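Local coordinates for protein 6-phospho-beta-d glycosidase (Streptococcus pyogenes, PDB 5FOO) that probably hydrolyses 6-phosphorylated beta-glucosides, as a family 1 glycoside hydrolase whose pocket here holds 6-phosphocyclophellitol, at residues P123-Y127 against Y180-V184; V139-V143 against A199-V203; Y194-L198 against E282-I286; A255-F261 against I286-V291. The protein carries 1 engineered substitution. All blocks are in the same frame, centred on the assembly; numbering follows the deposited sequence.

Interaction 1. Residues P123-Y127 against Y180-V184; sequences PIALY and YPAIV
Start with the helix 124-130, with Pro123 (phi/psi -60/127) at the N-cap position just before it: Tyr127 N reaches Pro123 O at 3.3 Å, while the bond from Leu126 N to Pro123 O at 3.0 Å is weak. Facing it runs an irregular segment, extended at Tyr180 (-60/120), near -112/3 at Pro181, left-handed at Ala182 (50/49) and extended again at Ile183. The backbones stay well apart, CA to CA 9.3 Å for Ile124 and Tyr180 and 8.6 Å for Tyr127 and Pro181, so side chains fill the gap. Both segments belong to connections of a TIM barrel: 123-127 follows the strand 112-116, while the loop 180-184 lies between the helices 166-174 and 186-208. Tyr127 (chi1 t, chi2 74°) is the main bump, and its ring fills the recess formed by Tyr180 and Pro181. It offers a face to the edge of Tyr180 (chi1 t, chi2 -87°) in an offset edge-to-face pair, centroids 5.9 Å apart and planes at 82°. Further along the same ring, Tyr127 CZ lies 3.6 Å from Pro181 CB, and Tyr127 OH rests 3.4 Å from that CB. Ile183 stands at the rim, CD1 4.4 Å from Tyr127 OH. Ile124 (t, p) swings its tip over so that CD1 touches Tyr180 CE1 at 3.6 Å. Tyr180 also meets Tyr33 and Trp34 edge-to-face, and Tyr174 packs against both Tyr127 and Ile183.

Interaction 2. Residues V139-V143 against A199-V203; sequences VDLFV and ATAKV
Two helices, 136-153 and 186-208, run side by side here with N-to-C directions only 32° apart; over these short segments the axes approach to 9.5 Å at a signed crossing of -32°. Val139 pairs with Ala199 (CA to CA 5.7 Å) and Val143 with Val203 (5.4 Å), one helical turn later on each. Val139 (t) puts CG1 3.9 Å from Ala199 CB. Asp140 (m) has its CA-to-CB bond directed away, yet its carboxylate curls back: OD1 accepts from Lys202 NZ at 2.7 Å, a salt bridge reached by a long lysine chain with chi3 near 96°. Phe142 (t) lays its ring against Ala199 and Val203, with CD2 3.9 Å from Ala199 CB and CE2 3.7 Å from Val203 CG2. Val143 (t) closes the row, with CG2 3.6 Å from Lys202 CB. These two helices follow successive barrel strands, 112-116 and 159-161, as neighbours in the TIM-barrel coat. Chemically, the interface grades from an apolar interior around Phe142 to an ion pair at the exposed Asp140, which bridges the helices across their outer margin.

Interaction 3. Residues Y194-L198 against E282-I286; sequences YNLAL and ELALI
Tyr194 takes chi1 t with chi2 -87°, a rotamer that carries its ring across from helix 186-208 until OH donates to Glu282 OE1 at 2.5 Å, a short hydrogen bond near the plane of the ring. Glu282 answers with m, t and a flat chi3 of 1°. The same OE1 also has a salt bridge to Lys136. The two helical segments cross at +53°, axes 10.8 Å apart, and are closest at Leu198 and Ile286, CA to CA 6.2 Å. Helix 186-208 belongs to the outer layer of the TIM barrel after the strand 159-161; helix 280-288, which precedes the strand 293-297, packs onto it; Trp276, from the chain before that helix, stacks on the Tyr194 ring. Leu198 (t, p) fits between Glu282 and Ile286: its CD2 is 3.7 Å from Glu282 CD, and its CD1 is 4.1 Å from Ile286 CG1. Ile286 (m, t) points CD1 to within 4.0 Å of Leu198 CA and 4.3 Å of Tyr194 CE2. At the ring edge, Leu283 (m, t) bends CD2 back to 4.1 Å from Tyr194 CE2.

Interaction 4. Residues A255-F261 against I286-V291; sequences AAVHGKF and IAENRV
Ile286 (m, t), near the end of helix 280-288, points into the contact: CD1 lies 3.9 Å from Phe261 CE2 and CG2 is 4.4 Å from Ala255 CB. Ile286 O sits 3.3 Å from Gly259 CA. Ala287 CA is 3.9 Å from Gly259 CA and 3.2 Å from Gly259 O in a CA-H...O contact. Glycine suits the position twice: its phi of 68° (psi 25°) is positive, and a CB would clash with Ile286 O, Ala287 CA and Arg290 CD. Both segments belong to the beta-alpha-beta connection of the TIM barrel leading from strand 218-224 to strand 293-297; 255-258, on helix 235-258, is helical with a wider pi-type turn. Beyond, Asn289 (phi/psi -139/81) is extended, its O joined to Ala255 O by a water donating to both, at 2.9 and 2.7 Å. Arg290 (m, t, m; -114/165) sends NH1 to Val257 O, a hydrogen bond of 2.9 Å. Val291, extended at -72/153, donates from N to Ala256 O at 2.9 Å, and Val291 CG1 packs 3.8 Å from Ala256 CB.

How the interactions relate
Following the chain, 123-127 and 139-143 come first, on successive helices after the strand 112-116, and touch through Leu126 and Leu141. Interaction 1 closes at 180-184, inside the span that interaction 2 closes later at 199-203, so the two cross. Interaction 3 opens at 194-198, just before that closure, and crosses interaction 2; both use helix 186-208. Interaction 4 opens at 255-261 and crosses interaction 3, which closes at 282-286; interaction 4 closes straight after at 286-291, sharing Ile286, while Tyr194 and Ala197 rest on Phe261. Interactions 2 and 4, though in series, touch through Ala201 with Ile286 and Asn289. These crossings tie consecutive barrel connections, from strand 112-116 round to 293-297.

Interaction 1. Residues P123-Y127 against Y180-V184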
loop_
_atom_site.group_PDB
_atom_site.type_symbol
_atom_site.label_atom_id
_atom_site.label_comp_id
_atom_site.label_asym_id
_atom_site.label_seq_id
_atom_site.Cartn_x
_atom_site.Cartn_y
_atom_site.Cartn_z
ATOM N N PRO A 123 9.204 2.208 -13.488
ATOM C CA PRO A 123 9.291 2.324 -14.970
ATOM C C PRO A 123 9.836 1.062 -15.664
ATOM O O PRO A 123 10.933 0.547 -15.318
ATOM C CB PRO A 123 10.288 3.450 -15.190
ATOM C CG PRO A 123 10.360 4.196 -13.928
ATOM C CD PRO A 123 10.104 3.160 -12.822
ATOM N N ILE A 124 9.089 0.562 -16.636
ATOM C CA ILE A 124 9.598 -0.555 -17.480
ATOM C C ILE A 124 10.995 -0.275 -18.033
ATOM O O ILE A 124 11.815 -1.177 -18.077
ATOM C CB ILE A 124 8.590 -0.960 -18.583
ATOM C CG1 ILE A 124 8.925 -2.354 -19.190
ATOM C CG2 ILE A 124 8.540 0.104 -19.652
ATOM C CD1 ILE A 124 8.895 -3.510 -18.190
ATOM N N ALA A 125 11.360 0.962 -18.373
ATOM C CA ALA A 125 12.683 1.131 -18.986
ATOM C C ALA A 125 13.800 0.779 -17.996
ATOM O O ALA A 125 14.864 0.274 -18.402
ATOM C CB ALA A 125 12.900 2.546 -19.557
ATOM N N LEU A 126 13.565 1.021 -16.702
ATOM C CA LEU A 126 14.550 0.665 -15.654
ATOM C C LEU A 126 14.600 -0.811 -15.358
ATOM O O LEU A 126 15.653 -1.316 -15.028
ATOM C CB LEU A 126 14.340 1.467 -14.370
ATOM C CG LEU A 126 14.436 2.989 -14.569
ATOM C CD1 LEU A 126 14.214 3.723 -13.216
ATOM C CD2 LEU A 126 15.740 3.390 -15.318
ATOM N N TYR A 127 13.470 -1.507 -15.463
ATOM C CA TYR A 127 13.497 -2.957 -15.443
ATOM C C TYR A 127 14.318 -3.511 -16.608
ATOM O O TYR A 127 15.234 -4.288 -16.393
ATOM C CB TYR A 127 12.101 -3.594 -15.434
ATOM C CG TYR A 127 12.279 -5.091 -15.389
ATOM C CD1 TYR A 127 12.684 -5.720 -14.212
ATOM C CD2 TYR A 127 12.110 -5.888 -16.555
ATOM C CE1 TYR A 127 12.882 -7.092 -14.176
ATOM C CE2 TYR A 127 12.309 -7.273 -16.523
ATOM C CZ TYR A 127 12.700 -7.859 -15.347
ATOM O OH TYR A 127 12.923 -9.194 -15.279
ATOM N N TYR A 180 4.376 -8.033 -13.101
ATOM C CA TYR A 180 5.454 -8.116 -14.054
ATOM C C TYR A 180 6.871 -7.904 -13.503
ATOM O O TYR A 180 7.016 -7.050 -12.621
ATOM C CB TYR A 180 5.224 -7.082 -15.197
ATOM C CG TYR A 180 6.163 -7.309 -16.390
ATOM C CD1 TYR A 180 7.418 -6.744 -16.421
ATOM C CD2 TYR A 180 5.815 -8.206 -17.445
ATOM C CE1 TYR A 180 8.301 -7.000 -17.491
ATOM C CE2 TYR A 180 6.684 -8.455 -18.530
ATOM C CZ TYR A 180 7.920 -7.866 -18.523
ATOM O OH TYR A 180 8.791 -8.108 -19.533
ATOM N N PRO A 181 7.751 -8.926 -13.656
ATOM C CA PRO A 181 8.086 -9.644 -14.872
ATOM C C PRO A 181 7.507 -11.029 -14.568
ATOM O O PRO A 181 7.638 -11.908 -15.376
ATOM C CB PRO A 181 9.614 -9.694 -14.936
ATOM C CG PRO A 181 10.058 -9.535 -13.530
ATOM C CD PRO A 181 8.985 -8.653 -12.888
ATOM N N ALA A 182 6.856 -11.197 -13.410
ATOM C CA ALA A 182 6.213 -12.421 -12.990
ATOM C C ALA A 182 7.107 -13.647 -13.111
ATOM O O ALA A 182 6.676 -14.641 -13.638
ATOM C CB ALA A 182 4.953 -12.634 -13.812
ATOM N N ILE A 183 8.312 -13.571 -12.605
ATOM C CA ILE A 183 9.256 -14.676 -12.620
ATOM C C ILE A 183 9.352 -15.235 -11.217
ATOM O O ILE A 183 8.845 -14.645 -10.243
ATOM C CB ILE A 183 10.681 -14.291 -13.164
ATOM C CG1 ILE A 183 11.386 -13.281 -12.265
ATOM C CG2 ILE A 183 10.599 -13.765 -14.596
ATOM C CD1 ILE A 183 12.725 -12.798 -12.782
ATOM N N VAL A 184 9.986 -16.404 -11.119
ATOM C CA VAL A 184 10.054 -17.111 -9.877
ATOM C C VAL A 184 11.525 -17.186 -9.600
ATOM O O VAL A 184 12.220 -17.989 -10.226
ATOM C CB VAL A 184 9.332 -18.486 -10.015
ATOM C CG1 VAL A 184 9.452 -19.326 -8.754
ATOM C CG2 VAL A 184 7.880 -18.272 -10.284
#

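Interaction 2. Residues V139-V143 against A199-V203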
loop_
_atom_site.group_PDB
_atom_site.type_symbol
_atom_site.label_atom_id
_atom_site.label_comp_id
_atom_site.label_asym_id
_atom_site.label_seq_id
_atom_site.Cartn_x
_atom_site.Cartn_y
_atom_site.Cartn_z
ATOM N N VAL A 139 17.937 2.099 -7.465
ATOM C CA VAL A 139 17.648 2.669 -6.151
ATOM C C VAL A 139 18.108 4.100 -6.081
ATOM O O VAL A 139 17.399 4.961 -5.572
ATOM C CB VAL A 139 18.317 1.895 -5.037
ATOM C CG1 VAL A 139 18.372 2.706 -3.735
ATOM C CG2 VAL A 139 17.520 0.612 -4.825
ATOM N N ASP A 140 19.292 4.369 -6.598
ATOM C CA ASP A 140 19.793 5.767 -6.642
ATOM C C ASP A 140 18.942 6.645 -7.521
ATOM O O ASP A 140 18.734 7.770 -7.184
ATOM C CB ASP A 140 21.250 5.835 -7.126
ATOM C CG ASP A 140 22.249 5.394 -6.053
ATOM O OD1 ASP A 140 21.985 5.503 -4.850
ATOM O OD2 ASP A 140 23.330 4.932 -6.410
ATOM N N LEU A 141 18.460 6.146 -8.664
ATOM C CA LEU A 141 17.599 6.940 -9.517
ATOM C C LEU A 141 16.203 7.223 -8.818
ATOM O O LEU A 141 15.608 8.303 -8.975
ATOM C CB LEU A 141 17.411 6.254 -10.860
ATOM C CG LEU A 141 18.654 5.957 -11.687
ATOM C CD1 LEU A 141 18.295 5.340 -13.019
ATOM C CD2 LEU A 141 19.489 7.215 -11.900
ATOM N N PHE A 142 15.723 6.257 -8.041
ATOM C CA PHE A 142 14.515 6.452 -7.233
ATOM C C PHE A 142 14.713 7.604 -6.222
ATOM O O PHE A 142 13.845 8.459 -6.042
ATOM C CB PHE A 142 14.118 5.124 -6.563
ATOM C CG PHE A 142 12.938 5.194 -5.649
ATOM C CD1 PHE A 142 11.699 5.512 -6.127
ATOM C CD2 PHE A 142 13.071 4.832 -4.326
ATOM C CE1 PHE A 142 10.626 5.534 -5.310
ATOM C CE2 PHE A 142 11.989 4.881 -3.496
ATOM C CZ PHE A 142 10.777 5.240 -3.985
ATOM N N VAL A 143 15.877 7.640 -5.616
ATOM C CA VAL A 143 16.235 8.729 -4.690
ATOM C C VAL A 143 16.239 10.062 -5.373
ATOM O O VAL A 143 15.745 11.028 -4.834
ATOM C CB VAL A 143 17.629 8.498 -4.030
ATOM C CG1 VAL A 143 18.102 9.710 -3.216
ATOM C CG2 VAL A 143 17.583 7.239 -3.165
ATOM N N ALA A 199 16.432 1.561 -0.184
ATOM C CA ALA A 199 15.767 2.711 -0.810
ATOM C C ALA A 199 14.927 3.531 0.151
ATOM O O ALA A 199 14.916 4.725 0.066
ATOM C CB ALA A 199 14.919 2.262 -1.977
ATOM N N THR A 200 14.246 2.874 1.057
ATOM C CA THR A 200 13.459 3.543 2.087
ATOM C C THR A 200 14.362 4.492 2.919
ATOM O O THR A 200 14.052 5.683 3.094
ATOM C CB THR A 200 12.768 2.557 3.002
ATOM O OG1 THR A 200 11.938 1.653 2.248
ATOM C CG2 THR A 200 11.847 3.288 4.008
ATOM N N ALA A 201 15.494 3.957 3.360
ATOM C CA ALA A 201 16.439 4.704 4.194
ATOM C C ALA A 201 17.131 5.833 3.432
ATOM O O ALA A 201 17.279 6.924 3.972
ATOM C CB ALA A 201 17.469 3.759 4.789
ATOM N N LYS A 202 17.490 5.606 2.169
ATOM C CA LYS A 202 18.028 6.635 1.341
ATOM C C LYS A 202 17.058 7.765 0.989
ATOM O O LYS A 202 17.461 8.934 0.902
ATOM C CB LYS A 202 18.649 6.056 0.076
ATOM C CG LYS A 202 19.866 5.216 0.392
ATOM C CD LYS A 202 20.669 4.874 -0.853
ATOM C CE LYS A 202 21.780 5.892 -0.956
ATOM N NZ LYS A 202 22.553 5.689 -2.188
ATOM N N VAL A 203 15.786 7.440 0.797
ATOM C CA VAL A 203 14.797 8.465 0.514
ATOM C C VAL A 203 14.574 9.294 1.783
ATOM O O VAL A 203 14.449 10.541 1.721
ATOM C CB VAL A 203 13.471 7.886 -0.057
ATOM C CG1 VAL A 203 12.421 8.970 -0.122
ATOM C CG2 VAL A 203 13.776 7.395 -1.483
#

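Interaction 3. Residues Y194-L198 against E282-I286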
loop_
_atom_site.group_PDB
_atom_site.type_symbol
_atom_site.label_atom_id
_atom_site.label_comp_id
_atom_site.label_asym_id
_atom_site.label_seq_id
_atom_site.Cartn_x
_atom_site.Cartn_y
_atom_site.Cartn_z
ATOM N N TYR A 194 15.994 -6.427 0.228
ATOM C CA TYR A 194 17.036 -5.569 0.806
ATOM C C TYR A 194 17.087 -4.204 0.083
ATOM O O TYR A 194 17.201 -3.150 0.729
ATOM C CB TYR A 194 18.402 -6.239 0.756
ATOM C CG TYR A 194 19.558 -5.356 1.132
ATOM C CD1 TYR A 194 20.170 -4.584 0.214
ATOM C CD2 TYR A 194 20.023 -5.328 2.443
ATOM C CE1 TYR A 194 21.239 -3.754 0.571
ATOM C CE2 TYR A 194 21.086 -4.526 2.828
ATOM C CZ TYR A 194 21.676 -3.721 1.896
ATOM O OH TYR A 194 22.683 -2.956 2.302
ATOM N N ASN A 195 16.965 -4.225 -1.252
ATOM C CA ASN A 195 17.139 -3.014 -2.025
ATOM C C ASN A 195 15.979 -2.038 -1.763
ATOM O O ASN A 195 16.193 -0.829 -1.672
ATOM C CB ASN A 195 17.296 -3.297 -3.515
ATOM C CG ASN A 195 18.655 -3.902 -3.876
ATOM O OD1 ASN A 195 19.583 -4.027 -3.047
ATOM N ND2 ASN A 195 18.770 -4.286 -5.129
ATOM N N LEU A 196 14.767 -2.563 -1.574
ATOM C CA LEU A 196 13.602 -1.719 -1.208
ATOM C C LEU A 196 13.725 -1.055 0.166
ATOM O O LEU A 196 13.378 0.144 0.351
ATOM C CB LEU A 196 12.326 -2.529 -1.331
ATOM C CG LEU A 196 11.960 -2.805 -2.780
ATOM C CD1 LEU A 196 10.911 -3.900 -2.796
ATOM C CD2 LEU A 196 11.404 -1.584 -3.470
ATOM N N ALA A 197 14.257 -1.818 1.114
ATOM C CA ALA A 197 14.524 -1.315 2.459
ATOM C C ALA A 197 15.631 -0.246 2.479
ATOM O O ALA A 197 15.493 0.734 3.162
ATOM C CB ALA A 197 14.922 -2.442 3.371
ATOM N N LEU A 198 16.696 -0.488 1.735
ATOM C CA LEU A 198 17.768 0.454 1.537
ATOM C C LEU A 198 17.258 1.719 0.839
ATOM O O LEU A 198 17.634 2.828 1.236
ATOM C CB LEU A 198 18.913 -0.133 0.729
ATOM C CG LEU A 198 20.062 0.849 0.366
ATOM C CD1 LEU A 198 20.802 1.317 1.598
ATOM C CD2 LEU A 198 21.025 0.171 -0.577
ATOM N N GLU A 282 25.870 0.902 3.767
ATOM C CA GLU A 282 24.431 0.746 3.529
ATOM C C GLU A 282 23.764 0.373 4.784
ATOM O O GLU A 282 22.795 1.036 5.126
ATOM C CB GLU A 282 24.096 -0.275 2.443
ATOM C CG GLU A 282 24.577 0.165 1.070
ATOM C CD GLU A 282 24.459 -0.936 0.009
ATOM O OE1 GLU A 282 23.983 -2.051 0.327
ATOM O OE2 GLU A 282 24.874 -0.705 -1.135
ATOM N N LEU A 283 24.323 -0.571 5.540
ATOM C CA LEU A 283 23.723 -0.932 6.819
ATOM C C LEU A 283 23.649 0.216 7.865
ATOM O O LEU A 283 22.678 0.310 8.645
ATOM C CB LEU A 283 24.382 -2.163 7.440
ATOM C CG LEU A 283 24.179 -3.432 6.578
ATOM C CD1 LEU A 283 25.069 -4.610 7.009
ATOM C CD2 LEU A 283 22.727 -3.838 6.533
ATOM N N ALA A 284 24.665 1.065 7.864
ATOM C CA ALA A 284 24.694 2.247 8.741
ATOM C C ALA A 284 23.690 3.308 8.249
ATOM O O ALA A 284 23.012 3.936 9.074
ATOM C CB ALA A 284 26.115 2.823 8.805
ATOM N N LEU A 285 23.537 3.463 6.930
ATOM C CA LEU A 285 22.491 4.373 6.367
ATOM C C LEU A 285 21.131 3.918 6.847
ATOM O O LEU A 285 20.350 4.730 7.334
ATOM C CB LEU A 285 22.547 4.448 4.834
ATOM C CG LEU A 285 22.688 5.749 4.063
ATOM C CD1 LEU A 285 23.481 6.799 4.831
ATOM C CD2 LEU A 285 23.356 5.508 2.698
ATOM N N ILE A 286 20.867 2.607 6.836
ATOM C CA ILE A 286 19.593 2.057 7.288
ATOM C C ILE A 286 19.385 2.289 8.798
ATOM O O ILE A 286 18.298 2.653 9.221
ATOM C CB ILE A 286 19.436 0.552 6.870
ATOM C CG1 ILE A 286 19.394 0.422 5.348
ATOM C CG2 ILE A 286 18.203 -0.068 7.497
ATOM C CD1 ILE A 286 19.605 -0.999 4.779
#

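Interaction 4. Residues A255-F261 against I286-V291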
loop_
_atom_site.group_PDB
_atom_site.type_symbol
_atom_site.label_atom_id
_atom_site.label_comp_id
_atom_site.label_asym_id
_atom_site.label_seq_id
_atom_site.Cartn_x
_atom_site.Cartn_y
_atom_site.Cartn_z
ATOM N N ALA A 255 13.531 -3.028 9.784
ATOM C CA ALA A 255 14.314 -2.049 9.053
ATOM C C ALA A 255 13.719 -0.618 9.102
ATOM O O ALA A 255 14.447 0.338 9.331
ATOM C CB ALA A 255 14.492 -2.460 7.627
ATOM N N ALA A 256 12.410 -0.471 8.912
ATOM C CA ALA A 256 11.762 0.851 8.957
ATOM C C ALA A 256 11.886 1.564 10.327
ATOM O O ALA A 256 12.223 2.731 10.366
ATOM C CB ALA A 256 10.308 0.746 8.584
ATOM N N VAL A 257 11.596 0.841 11.409
ATOM C CA VAL A 257 11.414 1.397 12.715
ATOM C C VAL A 257 12.725 1.353 13.519
ATOM O O VAL A 257 13.076 2.324 14.122
ATOM C CB VAL A 257 10.365 0.596 13.484
ATOM C CG1 VAL A 257 10.228 1.108 14.898
ATOM C CG2 VAL A 257 8.993 0.619 12.763
ATOM N N HIS A 258 13.425 0.214 13.537
ATOM C CA HIS A 258 14.625 0.033 14.303
ATOM C C HIS A 258 15.844 0.094 13.470
ATOM O O HIS A 258 16.880 0.091 14.039
ATOM C CB HIS A 258 14.611 -1.235 15.170
ATOM C CG HIS A 258 13.504 -1.252 16.190
ATOM N ND1 HIS A 258 12.529 -2.228 16.222
ATOM C CD2 HIS A 258 13.177 -0.374 17.172
ATOM C CE1 HIS A 258 11.674 -1.979 17.198
ATOM N NE2 HIS A 258 12.024 -0.836 17.765
ATOM N N GLY A 259 15.766 0.222 12.154
ATOM C CA GLY A 259 16.997 0.434 11.358
ATOM C C GLY A 259 17.937 -0.796 11.330
ATOM O O GLY A 259 19.143 -0.636 11.113
ATOM N N LYS A 260 17.383 -2.000 11.532
ATOM C CA LYS A 260 18.142 -3.259 11.508
ATOM C C LYS A 260 17.306 -4.330 10.843
ATOM O O LYS A 260 16.080 -4.276 10.849
ATOM C CB LYS A 260 18.481 -3.769 12.928
ATOM C CG LYS A 260 18.972 -2.743 13.924
ATOM N N PHE A 261 17.939 -5.347 10.279
ATOM C CA PHE A 261 17.173 -6.516 9.831
ATOM C C PHE A 261 17.057 -7.504 10.985
ATOM O O PHE A 261 17.869 -7.498 11.834
ATOM C CB PHE A 261 17.821 -7.096 8.661
ATOM C CG PHE A 261 17.744 -6.214 7.457
ATOM C CD1 PHE A 261 16.568 -6.103 6.764
ATOM C CD2 PHE A 261 18.846 -5.479 7.037
ATOM C CE1 PHE A 261 16.500 -5.260 5.648
ATOM C CE2 PHE A 261 18.758 -4.653 5.939
ATOM C CZ PHE A 261 17.585 -4.542 5.243
ATOM N N ILE A 286 20.867 2.607 6.836
ATOM C CA ILE A 286 19.593 2.057 7.288
ATOM C C ILE A 286 19.385 2.289 8.798
ATOM O O ILE A 286 18.298 2.653 9.221
ATOM C CB ILE A 286 19.436 0.552 6.870
ATOM C CG1 ILE A 286 19.394 0.422 5.348
ATOM C CG2 ILE A 286 18.203 -0.068 7.497
ATOM C CD1 ILE A 286 19.605 -0.999 4.779
ATOM N N ALA A 287 20.438 2.103 9.593
ATOM C CA ALA A 287 20.359 2.298 11.020
ATOM C C ALA A 287 20.099 3.799 11.370
ATOM O O ALA A 287 19.437 4.117 12.388
ATOM C CB ALA A 287 21.649 1.836 11.690
ATOM N N GLU A 288 20.570 4.679 10.504
ATOM C CA GLU A 288 20.485 6.100 10.763
ATOM C C GLU A 288 19.277 6.830 10.154
ATOM O O GLU A 288 19.082 8.002 10.456
ATOM C CB GLU A 288 21.695 6.735 10.236
ATOM C CG GLU A 288 22.896 6.460 11.086
ATOM C CD GLU A 288 24.165 6.921 10.426
ATOM O OE1 GLU A 288 24.087 7.638 9.414
ATOM O OE2 GLU A 288 25.215 6.489 10.895
ATOM N N ASN A 289 18.462 6.140 9.353
ATOM C CA ASN A 289 17.402 6.772 8.543
ATOM C C ASN A 289 16.177 5.905 8.598
ATOM O O ASN A 289 15.949 5.041 7.715
ATOM C CB ASN A 289 17.877 6.954 7.142
ATOM C CG ASN A 289 19.023 7.944 7.046
ATOM O OD1 ASN A 289 20.229 7.605 6.977
ATOM N ND2 ASN A 289 18.659 9.161 7.026
ATOM N N ARG A 290 15.456 6.081 9.699
ATOM C CA ARG A 290 14.275 5.284 10.034
ATOM C C ARG A 290 12.991 6.180 10.006
ATOM O O ARG A 290 13.057 7.402 10.002
ATOM C CB ARG A 290 14.467 4.659 11.418
ATOM C CG ARG A 290 15.771 3.875 11.586
ATOM C CD ARG A 290 16.074 3.551 13.076
ATOM N NE ARG A 290 16.335 4.800 13.844
ATOM C CZ ARG A 290 15.559 5.315 14.796
ATOM N NH1 ARG A 290 14.463 4.677 15.231
ATOM N NH2 ARG A 290 15.918 6.474 15.362
ATOM N N VAL A 291 11.829 5.555 9.988
ATOM C CA VAL A 291 10.589 6.276 9.733
ATOM C C VAL A 291 10.177 7.174 10.903
ATOM O O VAL A 291 10.503 6.874 12.014
ATOM C CB VAL A 291 9.440 5.307 9.428
ATOM C CG1 VAL A 291 9.747 4.442 8.188
ATOM C CG2 VAL A 291 9.056 4.482 10.653
HETATM O O HOH W 1 14.828 2.324 7.537
#